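Local coordinates for protein gamma-glutamylcyclotransferase (Homo sapiens, PDB 3CRY) that forms a homodimer that catalyses formation of 5-oxoproline from gamma-glutamyl dipeptides and can induce cytochrome c release from mitochondria, at residues P134-A147 against L160-V172. The protein carries 1 engineered substitution. Sequence-based numbering, arbitrary orientation. Where two conformers were deposited one is given.
With ACT (acetate ion), chain C.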
ATOM      1  N   PRO A 134      -0.366  17.903  11.626  1.00  9.19           N
ATOM      2  CA  PRO A 134      -1.523  17.664  12.496  1.00  9.40           C
ATOM      3  C   PRO A 134      -2.880  17.868  11.815  1.00  8.05           C
ATOM      4  O   PRO A 134      -3.017  18.732  10.930  1.00  8.45           O
ATOM      5  CB  PRO A 134      -1.349  18.668  13.648  1.00  9.68           C
ATOM      6  CG  PRO A 134      -0.039  19.327  13.454  1.00 12.01           C
ATOM      7  CD  PRO A 134       0.489  19.020  12.079  1.00  9.94           C
ATOM      8  N   PRO A 135      -3.898  17.099  12.258  1.00  7.70           N
ATOM      9  CA  PRO A 135      -5.235  17.265  11.693  1.00  7.11           C
ATOM     10  C   PRO A 135      -5.889  18.558  12.190  1.00  6.78           C
ATOM     11  O   PRO A 135      -5.501  19.087  13.250  1.00  6.67           O
ATOM     12  CB  PRO A 135      -6.011  16.059  12.258  1.00  6.82           C
ATOM     13  CG  PRO A 135      -5.313  15.765  13.604  1.00  6.03           C
ATOM     14  CD  PRO A 135      -3.852  16.066  13.324  1.00  7.74           C
ATOM     15  N   SER A 136      -6.853  19.064  11.426  1.00  6.10           N
ATOM     16  CA  SER A 136      -7.686  20.185  11.912  1.00  6.79           C
ATOM     17  C   SER A 136      -8.582  19.750  13.090  1.00  7.01           C
ATOM     18  O   SER A 136      -8.891  18.567  13.250  1.00  6.58           O
ATOM     19  CB  SER A 136      -8.557  20.740  10.780  1.00  6.84           C
ATOM     20  OG  SER A 136      -9.523  19.762  10.412  1.00  5.94           O
ATOM     21  N   PRO A 137      -9.001  20.712  13.935  1.00  7.17           N
ATOM     22  CA  PRO A 137      -9.972  20.338  14.966  1.00  6.68           C
ATOM     23  C   PRO A 137     -11.229  19.658  14.415  1.00  6.98           C
ATOM     24  O   PRO A 137     -11.718  18.689  15.016  1.00  7.49           O
ATOM     25  CB  PRO A 137     -10.295  21.684  15.656  1.00  7.92           C
ATOM     26  CG  PRO A 137      -8.993  22.486  15.483  1.00  6.41           C
ATOM     27  CD  PRO A 137      -8.539  22.112  14.065  1.00  7.43           C
ATOM     28  N   GLN A 138     -11.736  20.137  13.285  1.00  7.19           N
ATOM     29  CA  GLN A 138     -12.936  19.561  12.678  1.00  7.09           C
ATOM     30  C   GLN A 138     -12.741  18.092  12.275  1.00  7.18           C
ATOM     31  O   GLN A 138     -13.588  17.225  12.572  1.00  6.93           O
ATOM     32  CB  GLN A 138     -13.397  20.432  11.510  1.00  8.46           C
ATOM     33  CG  GLN A 138     -13.737  21.900  11.946  1.00 11.13           C
ATOM     34  CD  GLN A 138     -12.519  22.847  11.895  1.00 13.58           C
ATOM     35  OE1 GLN A 138     -11.382  22.401  11.863  1.00 16.30           O
ATOM     36  NE2 GLN A 138     -12.775  24.167  11.848  1.00 18.58           N
ATOM     37  N   TYR A 139     -11.605  17.806  11.656  1.00  6.16           N
ATOM     38  CA  TYR A 139     -11.310  16.426  11.253  1.00  6.40           C
ATOM     39  C   TYR A 139     -11.131  15.524  12.471  1.00  5.82           C
ATOM     40  O   TYR A 139     -11.699  14.422  12.526  1.00  6.21           O
ATOM     41  CB  TYR A 139     -10.068  16.424  10.372  1.00  6.64           C
ATOM     42  CG  TYR A 139      -9.724  15.123   9.696  1.00  6.05           C
ATOM     43  CD1 TYR A 139     -10.567  14.566   8.726  1.00  7.97           C
ATOM     44  CD2 TYR A 139      -8.498  14.494   9.972  1.00  6.75           C
ATOM     45  CE1 TYR A 139     -10.213  13.389   8.060  1.00  7.43           C
ATOM     46  CE2 TYR A 139      -8.137  13.314   9.328  1.00  6.96           C
ATOM     47  CZ  TYR A 139      -9.008  12.772   8.358  1.00  7.42           C
ATOM     48  OH  TYR A 139      -8.667  11.602   7.695  1.00  8.18           O
ATOM     49  N   LYS A 140     -10.383  15.987  13.470  1.00  6.11           N
ATOM     50  CA  LYS A 140     -10.265  15.242  14.729  1.00  6.08           C
ATOM     51  C   LYS A 140     -11.645  14.959  15.344  1.00  6.74           C
ATOM     52  O   LYS A 140     -11.912  13.839  15.795  1.00  7.27           O
ATOM     53  CB  LYS A 140      -9.345  16.000  15.710  1.00  6.28           C
ATOM     54  CG  LYS A 140      -9.261  15.307  17.043  1.00  7.19           C
ATOM     55  CD  LYS A 140      -8.417  16.044  18.070  1.00  6.25           C
ATOM     56  CE  LYS A 140      -8.555  15.327  19.418  1.00  6.85           C
ATOM     57  NZ  LYS A 140      -7.785  16.007  20.508  1.00  6.54           N
ATOM     58  N   LYS A 141     -12.505  15.978  15.396  1.00  6.38           N
ATOM     59  CA  LYS A 141     -13.823  15.827  15.987  0.50  7.44           C
ATOM     60  C   LYS A 141     -14.613  14.718  15.299  1.00  7.17           C
ATOM     61  O   LYS A 141     -15.195  13.859  15.965  1.00  7.13           O
ATOM     62  CB  LYS A 141     -14.583  17.151  15.960  0.50  7.63           C
ATOM     63  CG  LYS A 141     -14.173  18.101  17.082  0.50  8.14           C
ATOM     64  CD  LYS A 141     -14.911  19.438  16.995  0.50 10.05           C
ATOM     65  CE  LYS A 141     -14.668  20.294  18.228  0.50 13.03           C
ATOM     66  NZ  LYS A 141     -13.405  21.044  18.122  0.50 13.53           N
ATOM     67  N   ILE A 142     -14.617  14.735  13.970  1.00  7.13           N
ATOM     68  CA  ILE A 142     -15.337  13.694  13.197  1.00  7.66           C
ATOM     69  C   ILE A 142     -14.799  12.284  13.513  1.00  7.05           C
ATOM     70  O   ILE A 142     -15.568  11.352  13.757  1.00  6.51           O
ATOM     71  CB  ILE A 142     -15.302  14.003  11.689  1.00  8.67           C
ATOM     72  CG1 ILE A 142     -16.080  15.291  11.382  1.00 10.39           C
ATOM     73  CG2 ILE A 142     -15.819  12.819  10.850  1.00  8.64           C
ATOM     74  CD1 ILE A 142     -17.576  15.214  11.559  1.00 12.59           C
ATOM     75  N   ILE A 143     -13.472  12.152  13.556  1.00  5.71           N
ATOM     76  CA  ILE A 143     -12.835  10.876  13.915  1.00  5.67           C
ATOM     77  C   ILE A 143     -13.244  10.421  15.313  1.00  5.55           C
ATOM     78  O   ILE A 143     -13.614   9.262  15.512  1.00  5.59           O
ATOM     79  CB  ILE A 143     -11.290  10.987  13.754  1.00  6.33           C
ATOM     80  CG1 ILE A 143     -10.958  10.986  12.253  1.00  6.07           C
ATOM     81  CG2 ILE A 143     -10.538   9.833  14.462  1.00  7.28           C
ATOM     82  CD1 ILE A 143      -9.504  11.327  11.928  1.00  6.63           C
ATOM     83  N   CYS A 144     -13.182  11.332  16.286  1.00  6.15           N
ATOM     84  CA  CYS A 144     -13.567  10.976  17.661  1.00  7.38           C
ATOM     85  C   CYS A 144     -15.058  10.596  17.773  1.00  7.86           C
ATOM     86  O   CYS A 144     -15.431   9.619  18.475  1.00  8.09           O
ATOM     87  CB  CYS A 144     -13.203  12.107  18.621  1.00  8.06           C
ATOM     88  SG  CYS A 144     -11.424  12.222  18.855  1.00  9.11           S
ATOM     89  N   MET A 145     -15.900  11.323  17.049  1.00  7.35           N
ATOM     90  CA  MET A 145     -17.348  11.016  17.013  1.00  8.91           C
ATOM     91  C   MET A 145     -17.613   9.625  16.456  1.00  8.53           C
ATOM     92  O   MET A 145     -18.412   8.865  17.009  1.00  8.16           O
ATOM     93  CB  MET A 145     -18.090  12.044  16.165  1.00  8.66           C
ATOM     94  CG  MET A 145     -18.280  13.381  16.872  1.00 10.02           C
ATOM     95  SD  MET A 145     -19.009  14.620  15.770  1.00 14.51           S
ATOM     96  CE  MET A 145     -20.596  13.881  15.385  1.00 14.16           C
ATOM     97  N   GLY A 146     -16.934   9.310  15.354  1.00  7.16           N
ATOM     98  CA  GLY A 146     -17.104   8.000  14.708  1.00  6.41           C
ATOM     99  C   GLY A 146     -16.611   6.875  15.609  1.00  7.08           C
ATOM    100  O   GLY A 146     -17.231   5.804  15.679  1.00  6.28           O
ATOM    101  N   ALA A 147     -15.487   7.105  16.291  1.00  5.96           N
ATOM    102  CA  ALA A 147     -14.914   6.081  17.169  1.00  7.28           C
ATOM    103  C   ALA A 147     -15.892   5.763  18.308  1.00  7.49           C
ATOM    104  O   ALA A 147     -16.081   4.606  18.694  1.00  7.66           O
ATOM    105  CB  ALA A 147     -13.556   6.550  17.712  1.00  6.84           C
ATOM    106  N   LEU A 160      -7.157   8.604  20.512  1.00  8.86           N
ATOM    107  CA  LEU A 160      -7.641   9.566  19.510  1.00  7.72           C
ATOM    108  C   LEU A 160      -7.888  10.958  20.101  1.00  8.36           C
ATOM    109  O   LEU A 160      -7.550  11.982  19.491  1.00  8.21           O
ATOM    110  CB  LEU A 160      -8.941   9.085  18.847  1.00  7.47           C
ATOM    111  CG  LEU A 160      -8.765   7.792  18.038  1.00  7.82           C
ATOM    112  CD1 LEU A 160     -10.169   7.282  17.645  1.00  8.07           C
ATOM    113  CD2 LEU A 160      -7.826   7.994  16.828  1.00  8.70           C
ATOM    114  N   LYS A 161      -8.477  10.985  21.289  1.00  7.48           N
ATOM    115  CA  LYS A 161      -8.750  12.257  21.963  1.00  7.89           C
ATOM    116  C   LYS A 161      -7.456  12.988  22.365  1.00  8.00           C
ATOM    117  O   LYS A 161      -7.466  14.208  22.524  1.00  9.05           O
ATOM    118  CB  LYS A 161      -9.652  12.032  23.181  1.00  7.98           C
ATOM    119  CG  LYS A 161     -11.066  11.590  22.803  1.00  9.14           C
ATOM    120  CD  LYS A 161     -11.806  11.008  23.984  1.00 14.33           C
ATOM    121  CE  LYS A 161     -12.284  12.099  24.935  1.00 16.17           C
ATOM    122  NZ  LYS A 161     -13.060  11.509  26.091  1.00 21.79           N
ATOM    123  N   ALA A 162      -6.366  12.238  22.510  1.00  8.42           N
ATOM    124  CA  ALA A 162      -5.067  12.793  22.887  1.00  8.40           C
ATOM    125  C   ALA A 162      -4.346  13.440  21.701  1.00  9.08           C
ATOM    126  O   ALA A 162      -3.327  14.097  21.877  1.00 10.45           O
ATOM    127  CB  ALA A 162      -4.200  11.717  23.522  1.00  8.71           C
ATOM    128  N   ILE A 163      -4.888  13.303  20.492  1.00  8.54           N
ATOM    129  CA  ILE A 163      -4.199  13.861  19.309  1.00  9.44           C
ATOM    130  C   ILE A 163      -4.167  15.385  19.376  1.00  8.92           C
ATOM    131  O   ILE A 163      -5.203  16.005  19.633  1.00  9.20           O
ATOM    132  CB  ILE A 163      -4.906  13.420  18.011  1.00  8.86           C
ATOM    133  CG1 ILE A 163      -4.791  11.895  17.845  1.00 10.14           C
ATOM    134  CG2 ILE A 163      -4.321  14.148  16.790  1.00 11.25           C
ATOM    135  CD1 ILE A 163      -5.648  11.336  16.714  1.00 10.89           C
ATOM    136  N   GLU A 164      -3.004  15.993  19.136  1.00  9.83           N
ATOM    137  CA  GLU A 164      -2.927  17.458  19.152  1.00  9.75           C
ATOM    138  C   GLU A 164      -3.273  18.016  17.752  1.00  9.31           C
ATOM    139  O   GLU A 164      -2.561  17.733  16.786  1.00  9.81           O
ATOM    140  CB  GLU A 164      -1.538  17.928  19.615  1.00 11.54           C
ATOM    141  CG  GLU A 164      -1.261  17.625  21.109  1.00 11.78           C
ATOM    142  CD  GLU A 164      -1.804  18.710  22.075  1.00 15.75           C
ATOM    143  OE1 GLU A 164      -2.284  19.752  21.596  1.00 13.68           O
ATOM    144  OE2 GLU A 164      -1.743  18.526  23.332  1.00 17.36           O
ATOM    145  N   PRO A 165      -4.364  18.794  17.639  1.00  9.06           N
ATOM    146  CA  PRO A 165      -4.765  19.305  16.317  1.00  8.93           C
ATOM    147  C   PRO A 165      -3.955  20.538  15.938  1.00  9.80           C
ATOM    148  O   PRO A 165      -3.193  21.085  16.772  1.00 10.70           O
ATOM    149  CB  PRO A 165      -6.256  19.647  16.504  1.00  9.50           C
ATOM    150  CG  PRO A 165      -6.340  20.057  17.965  1.00  8.16           C
ATOM    151  CD  PRO A 165      -5.286  19.243  18.705  1.00  8.65           C
ATOM    152  N   ASN A 166      -4.104  20.991  14.701  1.00  9.26           N
ATOM    153  CA  ASN A 166      -3.582  22.296  14.345  1.00  9.51           C
ATOM    154  C   ASN A 166      -4.500  23.401  14.890  1.00 10.39           C
ATOM    155  O   ASN A 166      -5.439  23.122  15.625  1.00 10.12           O
ATOM    156  CB  ASN A 166      -3.328  22.420  12.835  1.00  9.52           C
ATOM    157  CG  ASN A 166      -4.605  22.471  11.992  1.00  8.78           C
ATOM    158  OD1 ASN A 166      -5.693  22.829  12.452  1.00  9.30           O
ATOM    159  ND2 ASN A 166      -4.457  22.125  10.735  1.00  9.99           N
ATOM    160  N   ASP A 167      -4.234  24.644  14.518  1.00 12.15           N
ATOM    161  CA  ASP A 167      -5.039  25.765  15.029  1.00 13.34           C
ATOM    162  C   ASP A 167      -6.031  26.328  13.995  1.00 13.64           C
ATOM    163  O   ASP A 167      -6.384  27.528  14.027  1.00 14.11           O
ATOM    164  CB  ASP A 167      -4.105  26.864  15.590  1.00 14.99           C
ATOM    165  CG  ASP A 167      -3.288  27.533  14.502  1.00 15.91           C
ATOM    166  OD1 ASP A 167      -3.279  27.008  13.364  1.00 17.05           O
ATOM    167  OD2 ASP A 167      -2.656  28.595  14.773  1.00 20.84           O
ATOM    168  N   TYR A 168      -6.512  25.479  13.075  1.00 12.74           N
ATOM    169  CA  TYR A 168      -7.511  25.926  12.103  1.00 10.99           C
ATOM    170  C   TYR A 168      -8.866  26.226  12.748  1.00 10.92           C
ATOM    171  O   TYR A 168      -9.547  25.319  13.235  1.00 10.12           O
ATOM    172  CB  TYR A 168      -7.712  24.911  10.955  1.00 11.10           C
ATOM    173  CG  TYR A 168      -8.615  25.459   9.877  1.00 11.51           C
ATOM    174  CD1 TYR A 168      -8.131  26.399   8.947  1.00 10.57           C
ATOM    175  CD2 TYR A 168      -9.956  25.063   9.786  1.00 10.26           C
ATOM    176  CE1 TYR A 168      -8.968  26.933   7.964  1.00 11.40           C
ATOM    177  CE2 TYR A 168     -10.792  25.579   8.807  1.00 10.57           C
ATOM    178  CZ  TYR A 168     -10.305  26.514   7.899  1.00 11.44           C
ATOM    179  OH  TYR A 168     -11.149  27.022   6.934  1.00 12.60           O
ATOM    180  N   THR A 169      -9.280  27.486  12.716  1.00  9.24           N
ATOM    181  CA  THR A 169     -10.583  27.865  13.273  1.00 10.76           C
ATOM    182  C   THR A 169     -11.420  28.602  12.218  1.00 11.23           C
ATOM    183  O   THR A 169     -12.384  29.318  12.544  1.00 12.21           O
ATOM    184  CB  THR A 169     -10.413  28.746  14.536  1.00 10.63           C
ATOM    185  OG1 THR A 169      -9.654  29.919  14.187  1.00  9.50           O
ATOM    186  CG2 THR A 169      -9.671  27.997  15.627  1.00 12.05           C
ATOM    187  N   GLY A 170     -11.026  28.433  10.953  1.00 12.51           N
ATOM    188  CA  GLY A 170     -11.738  29.034   9.841  1.00 14.50           C
ATOM    189  C   GLY A 170     -13.018  28.284   9.511  1.00 16.61           C
ATOM    190  O   GLY A 170     -13.417  27.359  10.223  1.00 15.91           O
ATOM    191  N   LYS A 171     -13.647  28.718   8.420  1.00 18.86           N
ATOM    192  CA  LYS A 171     -14.803  28.064   7.807  1.00 21.10           C
ATOM    193  C   LYS A 171     -14.523  26.618   7.373  1.00 21.80           C
ATOM    194  O   LYS A 171     -13.466  26.331   6.823  1.00 22.16           O
ATOM    195  CB  LYS A 171     -15.164  28.866   6.545  1.00 21.55           C
ATOM    196  CG  LYS A 171     -16.178  29.969   6.735  1.00 24.05           C
ATOM    197  CD  LYS A 171     -17.426  29.643   5.936  1.00 27.28           C
ATOM    198  CE  LYS A 171     -18.656  29.624   6.825  1.00 30.33           C
ATOM    199  NZ  LYS A 171     -19.769  28.885   6.182  1.00 31.25           N
ATOM    200  N   VAL A 172     -15.472  25.707   7.602  1.00 23.31           N
ATOM    201  CA  VAL A 172     -15.488  24.429   6.851  1.00 23.66           C
ATOM    202  C   VAL A 172     -16.802  24.277   6.074  1.00 23.38           C
ATOM    203  O   VAL A 172     -17.703  25.089   6.244  1.00 23.43           O
ATOM    204  CB  VAL A 172     -15.172  23.170   7.708  1.00 24.05           C
ATOM    205  CG1 VAL A 172     -13.798  23.306   8.407  1.00 24.18           C
ATOM    206  CG2 VAL A 172     -16.289  22.860   8.705  1.00 24.73           C
TER
HETATM  207  C   ACT C 189     -10.245   9.882   5.225  1.00 25.11           C
HETATM  208  O   ACT C 189     -10.372  10.332   6.394  1.00 23.42           O
HETATM  209  OXT ACT C 189     -10.920   8.848   4.958  1.00 25.85           O
HETATM  210  CH3 ACT C 189      -9.344  10.518   4.193  1.00 24.41           C
HETATM  211  O   HOH W   1      -1.882  20.837   9.769  1.00 10.38           O
HETATM  212  O   HOH W   2     -15.059  25.784  12.322  1.00 53.67           O
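Lys-140 reaches from the first turn of helix 137-149 to the chain that leaves helix 154-161. Its CG is anti to the backbone N (chi1 177°) and the rest of the chain is fully extended. This carries the ammonium group to two carbonyls. Lys-140 NZ donates to Ile-163 O at 2.7 Å, in the carbonyl plane. Lys-140 NZ also donates to Lys-161 O at 2.7 Å, but from above that carbonyl plane. The two bonds hold the chain at Lys-161 to Ile-163 against the helix.

Leu-160, at the start of 160-172, lies against the later turns of the helix. Leu-160 CD1 packs tightly on Ala-147 CB at 3.5 Å, and its CD2 meets Ile-143 CG2, the two side chains crossing at about a right angle. Ile-163 CG2 touches the ring of Pro-135 at CG, 3.7 Å away.

The loop then runs beside the helix start. Asn-166 N donates to Pro-135 O at 2.8 Å. Asn-166 OD1 accepts from Tyr-168 N, an Asx turn, and lies 3.3 Å from Pro-137 CD. A water joins Pro-134 O to Asn-166 ND2, which also bonds His-65 O. Ser-136 is the N-cap: its OG accepts from Tyr-139 N and is also bonded to Trp-64 O.

Gln-138 bends at chi2 (89°) and brings its amide to the edge of the Tyr-168 ring, the planes 51° apart. Gln-138 NE2 is 3.6 Å from Tyr-168 CD2 and donates to a water near Gly-170 O. Val-172 CG1 packs against the amide carbon.

Tyr-139, a probable substrate-binding residue, faces elsewhere: its OH donates to an acetate ion, probably from the crystallisation liquor and also held by Ser-24, and is hydrogen-bonded to Ala-69 N. The contact thus joins a capped helix start to a wrapping loop that leads to helix 174-181, beside the probable substrate pocket of this gamma-glutamylcyclotransferase fold.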